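Local coordinates for protein V-type ATPase 116 kDa subunit (Meiothermus ruber, PDB 3RRK) that probably takes part in rotary proton transport and ATPase binding as subunit I, a homolog of V-ATPase subunit a, of which this is the cytoplasmic N-terminal domain, at residues 149-154 with 200-205; 174-179 with 189-194. All coordinates share one frame; numbering follows the deposited sequence.

Contact 1: residues 149-154 with 200-205; sequences GVIPFL and AARSSL
Leu-205 and Ile-151 carry the apolar part of this contact, and Phe-153 completes it. Both Leu-205 and Ile-151 point from their backbones into the gap between helix and strand, and the two side chains lie alongside each other, pointing opposite ways, bringing Leu-205 CD1 to 3.9 Å from Ile-151 CG2. The same methyl makes a CH-pi contact with Phe-153: CD1 of Leu-205 lies 4.2 Å from the centroid of the Phe-153 ring, 23° off the normal and displaced toward the rim. Leu-205 CD2 reaches further along that ring, to 4.1 Å from Phe-153 CZ. With CG1 of Ile-151 anti to its own carbonyl carbon (chi1 -57°) and chi2 extended, CD1 runs out to the helix, 4.2 Å from Ala-201 CB and 3.9 Å from the backbone N of Arg-202.

The polar element is Arg-202. Ile-151 CD1 sits against one face of its guanidinium, toward the rim, while NE and NH1 form salt bridges to Glu-199 and Glu-212. These two carboxylates would hold the flat group against Ile-151.

No hydrogen bond crosses between 149-154 and 200-205; helix 198-206, which follows strand 187-194, packs on one face of the three-stranded antiparallel sheet of this alpha/beta domain, its axis 9.8 Å from that of 149-154 and nearly parallel to it. Strand 187-194 pairs with 149-154; helix 158-172 packs alongside, Val-164 touching Phe-153 and Leu-168 touching Ala-201.

Contact 2: residues 174-179 with 189-194; sequences DRFVLE and ALVVVK
Val-177 and Val-192 face each other as a hydrogen-bonded antiparallel pair, closed by Val-177 N to Val-192 O at 3.0 Å and Val-192 N to Val-177 O at 3.1 Å. Two residues on, Glu-179 and Leu-190 form the next such pair, with Leu-190 N 2.9 Å from Glu-179 O and Glu-179 N 3.2 Å from Leu-190 O.

Between them Leu-178 and Val-191 make a non-hydrogen-bonded pair. Leu-178 has CG anti to its backbone N (chi1 -178°), which carries CD1 across to the partner strand, 3.7 Å from Val-191 CG2. Nearer Arg-175, Phe-176 CB packs 3.8 Å from Val-193 CG1.

Further out, Arg-175 is anchored by its NE to Leu-172 O and by a salt bridge to Glu-197, while Lys-194 NZ pairs with the sulfonate of a bound CHES molecule (2-[N-cyclohexylamino]ethane sulfonic acid), probably from the crystallisation liquor.

The strands are the two arms of a beta hairpin. Leu-178 and Val-191 face helix 158-172, where Val-164 and Leu-168 receive them; on the other face Glu-179 and Leu-190 touch Leu-138 at the end of helix 94-138.

Both contacts belong to one small alpha/beta lobe at the far end of the elongated chain from the terminal sheet; their centres are about 8 Å apart. Strand 187-194 is the middle of the three-stranded sheet: contact 2 holds its pairing with 177-182, and its other edge pairs with 148-155 of contact 1. Across that edge Gly-149 N lies 2.9 Å from Val-193 O, and Val-191 N lies 2.9 Å from Ile-151 O. Phe-153 packs on Val-191, joining the two apolar clusters. Residues 174-194 lie between 149-154 and 200-205 in the chain, so contact 2 is nested within the loop that contact 1 closes.

Contact 1: residues 149-154 with 200-205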
loop_
_atom_site.group_PDB
_atom_site.type_symbol
_atom_site.label_atom_id
_atom_site.label_comp_id
_atom_site.label_asym_id
_atom_site.label_seq_id
_atom_site.Cartn_x
_atom_site.Cartn_y
_atom_site.Cartn_z
ATOM N N GLY A 149 7.644 40.281 8.804
ATOM C CA GLY A 149 6.899 39.117 8.362
ATOM C C GLY A 149 6.709 39.047 6.851
ATOM O O GLY A 149 6.382 40.041 6.199
ATOM N N VAL A 150 6.913 37.862 6.290
ATOM C CA VAL A 150 6.735 37.673 4.859
ATOM C C VAL A 150 5.631 36.682 4.535
ATOM O O VAL A 150 5.324 35.789 5.324
ATOM C CB VAL A 150 8.022 37.187 4.187
ATOM C CG1 VAL A 150 9.200 37.976 4.718
ATOM C CG2 VAL A 150 8.207 35.686 4.412
ATOM N N ILE A 151 5.031 36.864 3.365
ATOM C CA ILE A 151 4.056 35.923 2.857
ATOM C C ILE A 151 4.325 35.700 1.393
ATOM O O ILE A 151 4.233 36.633 0.591
ATOM C CB ILE A 151 2.616 36.439 2.976
ATOM C CG1 ILE A 151 2.268 36.776 4.419
ATOM C CG2 ILE A 151 1.662 35.390 2.476
ATOM C CD1 ILE A 151 0.898 37.413 4.569
ATOM N N PRO A 152 4.685 34.464 1.042
ATOM C CA PRO A 152 4.723 34.054 -0.362
ATOM C C PRO A 152 3.316 33.671 -0.759
ATOM O O PRO A 152 2.546 33.219 0.092
ATOM C CB PRO A 152 5.617 32.816 -0.336
ATOM C CG PRO A 152 5.368 32.227 1.002
ATOM C CD PRO A 152 5.064 33.369 1.949
ATOM N N PHE A 153 2.970 33.868 -2.022
ATOM C CA PHE A 153 1.651 33.483 -2.509
ATOM C C PHE A 153 1.603 33.577 -4.028
ATOM O O PHE A 153 2.332 34.350 -4.623
ATOM C CB PHE A 153 0.568 34.358 -1.869
ATOM C CG PHE A 153 0.585 35.789 -2.329
ATOM C CD1 PHE A 153 1.437 36.710 -1.744
ATOM C CD2 PHE A 153 -0.260 36.216 -3.343
ATOM C CE1 PHE A 153 1.448 38.024 -2.163
ATOM C CE2 PHE A 153 -0.258 37.534 -3.765
ATOM C CZ PHE A 153 0.596 38.442 -3.175
ATOM N N LEU A 154 0.754 32.775 -4.659
ATOM C CA LEU A 154 0.666 32.775 -6.113
ATOM C C LEU A 154 -0.483 33.631 -6.628
ATOM O O LEU A 154 -1.536 33.750 -5.997
ATOM C CB LEU A 154 0.528 31.353 -6.648
ATOM C CG LEU A 154 1.658 30.353 -6.436
ATOM C CD1 LEU A 154 1.239 29.006 -7.022
ATOM C CD2 LEU A 154 2.945 30.839 -7.071
ATOM N N ALA A 200 -2.729 41.663 9.048
ATOM C CA ALA A 200 -3.421 42.686 8.269
ATOM C C ALA A 200 -3.178 42.451 6.791
ATOM O O ALA A 200 -4.027 42.734 5.950
ATOM C CB ALA A 200 -2.935 44.081 8.673
ATOM N N ALA A 201 -1.991 41.948 6.489
ATOM C CA ALA A 201 -1.613 41.633 5.129
ATOM C C ALA A 201 -2.320 40.349 4.683
ATOM O O ALA A 201 -2.805 40.249 3.555
ATOM C CB ALA A 201 -0.104 41.474 5.048
ATOM N N ARG A 202 -2.365 39.370 5.580
ATOM C CA ARG A 202 -3.045 38.110 5.312
ATOM C C ARG A 202 -4.527 38.363 5.015
ATOM O O ARG A 202 -5.081 37.834 4.051
ATOM C CB ARG A 202 -2.888 37.161 6.498
ATOM C CG ARG A 202 -3.186 35.717 6.161
ATOM C CD ARG A 202 -3.030 34.806 7.361
ATOM N NE ARG A 202 -1.713 34.935 7.984
ATOM C CZ ARG A 202 -0.586 34.452 7.477
ATOM N NH1 ARG A 202 -0.607 33.812 6.315
ATOM N NH2 ARG A 202 0.561 34.615 8.131
ATOM N N SER A 203 -5.156 39.188 5.844
ATOM C CA SER A 203 -6.536 39.590 5.631
ATOM C C SER A 203 -6.764 40.201 4.244
ATOM O O SER A 203 -7.789 39.959 3.601
ATOM C CB SER A 203 -6.978 40.570 6.716
ATOM O OG SER A 203 -8.104 41.320 6.279
ATOM N N SER A 204 -5.817 40.995 3.781
ATOM C CA SER A 204 -5.955 41.574 2.457
ATOM C C SER A 204 -5.983 40.501 1.392
ATOM O O SER A 204 -6.795 40.569 0.478
ATOM C CB SER A 204 -4.835 42.559 2.178
ATOM O OG SER A 204 -4.856 43.579 3.157
ATOM N N LEU A 205 -5.102 39.508 1.501
ATOM C CA LEU A 205 -5.104 38.411 0.537
ATOM C C LEU A 205 -6.407 37.657 0.651
ATOM O O LEU A 205 -7.030 37.290 -0.348
ATOM C CB LEU A 205 -3.950 37.448 0.775
ATOM C CG LEU A 205 -2.517 37.975 0.873
ATOM C CD1 LEU A 205 -1.531 36.814 0.796
ATOM C CD2 LEU A 205 -2.230 38.990 -0.205
#

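Contact 2: residues 174-179 with 189-194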
loop_
_atom_site.group_PDB
_atom_site.type_symbol
_atom_site.label_atom_id
_atom_site.label_comp_id
_atom_site.label_asym_id
_atom_site.label_seq_id
_atom_site.Cartn_x
_atom_site.Cartn_y
_atom_site.Cartn_z
ATOM N N ASP A 174 2.231 52.775 3.028
ATOM C CA ASP A 174 3.537 52.531 2.435
ATOM C C ASP A 174 4.382 51.581 3.279
ATOM O O ASP A 174 5.592 51.467 3.067
ATOM C CB ASP A 174 4.283 53.860 2.241
ATOM C CG ASP A 174 4.102 54.823 3.420
ATOM O OD1 ASP A 174 3.768 54.367 4.539
ATOM O OD2 ASP A 174 4.296 56.045 3.224
ATOM N N ARG A 175 3.748 50.912 4.240
ATOM C CA ARG A 175 4.456 49.983 5.124
ATOM C C ARG A 175 4.366 48.535 4.632
ATOM O O ARG A 175 3.928 47.642 5.368
ATOM C CB ARG A 175 3.915 50.062 6.553
ATOM C CG ARG A 175 3.983 51.416 7.198
ATOM C CD ARG A 175 3.136 51.447 8.455
ATOM N NE ARG A 175 1.732 51.192 8.149
ATOM C CZ ARG A 175 0.748 51.228 9.040
ATOM N NH1 ARG A 175 1.013 51.514 10.309
ATOM N NH2 ARG A 175 -0.500 50.979 8.663
ATOM N N PHE A 176 4.777 48.314 3.387
ATOM C CA PHE A 176 4.877 46.972 2.822
ATOM C C PHE A 176 5.686 47.003 1.536
ATOM O O PHE A 176 5.855 48.055 0.910
ATOM C CB PHE A 176 3.494 46.374 2.532
ATOM C CG PHE A 176 2.803 46.980 1.339
ATOM C CD1 PHE A 176 2.946 46.418 0.076
ATOM C CD2 PHE A 176 2.006 48.115 1.481
ATOM C CE1 PHE A 176 2.300 46.973 -1.028
ATOM C CE2 PHE A 176 1.357 48.679 0.385
ATOM C CZ PHE A 176 1.502 48.108 -0.872
ATOM N N VAL A 177 6.175 45.836 1.145
ATOM C CA VAL A 177 6.875 45.671 -0.120
ATOM C C VAL A 177 6.251 44.513 -0.891
ATOM O O VAL A 177 6.237 43.370 -0.430
ATOM C CB VAL A 177 8.374 45.395 0.100
ATOM C CG1 VAL A 177 9.029 44.977 -1.201
ATOM C CG2 VAL A 177 9.058 46.623 0.686
ATOM N N LEU A 178 5.718 44.807 -2.065
ATOM C CA LEU A 178 5.136 43.761 -2.886
ATOM C C LEU A 178 5.950 43.569 -4.158
ATOM O O LEU A 178 5.969 44.428 -5.029
ATOM C CB LEU A 178 3.679 44.080 -3.203
ATOM C CG LEU A 178 2.942 43.019 -4.019
ATOM C CD1 LEU A 178 3.063 41.612 -3.387
ATOM C CD2 LEU A 178 1.485 43.429 -4.210
ATOM N N GLU A 179 6.641 42.443 -4.248
ATOM C CA GLU A 179 7.430 42.133 -5.426
ATOM C C GLU A 179 7.032 40.765 -5.945
ATOM O O GLU A 179 6.486 39.946 -5.205
ATOM C CB GLU A 179 8.918 42.176 -5.090
ATOM C CG GLU A 179 9.415 43.567 -4.714
ATOM C CD GLU A 179 9.180 44.600 -5.816
ATOM O OE1 GLU A 179 9.592 44.344 -6.969
ATOM O OE2 GLU A 179 8.577 45.661 -5.530
ATOM N N ALA A 189 4.655 35.768 -5.934
ATOM C CA ALA A 189 4.685 37.069 -5.290
ATOM C C ALA A 189 5.095 36.923 -3.838
ATOM O O ALA A 189 4.961 35.854 -3.253
ATOM C CB ALA A 189 3.331 37.734 -5.382
ATOM N N LEU A 190 5.593 38.005 -3.261
ATOM C CA LEU A 190 5.956 38.018 -1.863
ATOM C C LEU A 190 5.577 39.373 -1.276
ATOM O O LEU A 190 5.806 40.411 -1.901
ATOM C CB LEU A 190 7.457 37.781 -1.723
ATOM C CG LEU A 190 8.027 37.771 -0.302
ATOM C CD1 LEU A 190 7.833 36.407 0.324
ATOM C CD2 LEU A 190 9.499 38.150 -0.315
ATOM N N VAL A 191 4.975 39.363 -0.091
ATOM C CA VAL A 191 4.722 40.601 0.627
ATOM C C VAL A 191 5.585 40.627 1.864
ATOM O O VAL A 191 5.822 39.589 2.485
ATOM C CB VAL A 191 3.279 40.735 1.098
ATOM C CG1 VAL A 191 3.003 42.192 1.519
ATOM C CG2 VAL A 191 2.344 40.310 0.010
ATOM N N VAL A 192 6.038 41.828 2.213
ATOM C CA VAL A 192 6.864 42.061 3.379
ATOM C C VAL A 192 6.289 43.203 4.205
ATOM O O VAL A 192 5.951 44.266 3.682
ATOM C CB VAL A 192 8.290 42.411 2.966
ATOM C CG1 VAL A 192 9.165 42.626 4.205
ATOM C CG2 VAL A 192 8.847 41.312 2.064
ATOM N N VAL A 193 6.184 42.974 5.503
ATOM C CA VAL A 193 5.460 43.881 6.379
ATOM C C VAL A 193 6.112 43.860 7.754
ATOM O O VAL A 193 6.915 42.975 8.054
ATOM C CB VAL A 193 3.973 43.440 6.516
ATOM C CG1 VAL A 193 3.157 43.871 5.310
ATOM C CG2 VAL A 193 3.878 41.932 6.694
ATOM N N LYS A 194 5.785 44.834 8.591
ATOM C CA LYS A 194 6.161 44.736 9.988
ATOM C C LYS A 194 5.599 43.415 10.517
ATOM O O LYS A 194 4.468 43.045 10.196
ATOM C CB LYS A 194 5.610 45.929 10.780
ATOM C CG LYS A 194 6.235 47.281 10.395
ATOM C CD LYS A 194 5.474 48.490 10.966
ATOM C CE LYS A 194 5.596 48.594 12.481
ATOM N NZ LYS A 194 5.186 49.936 12.979
#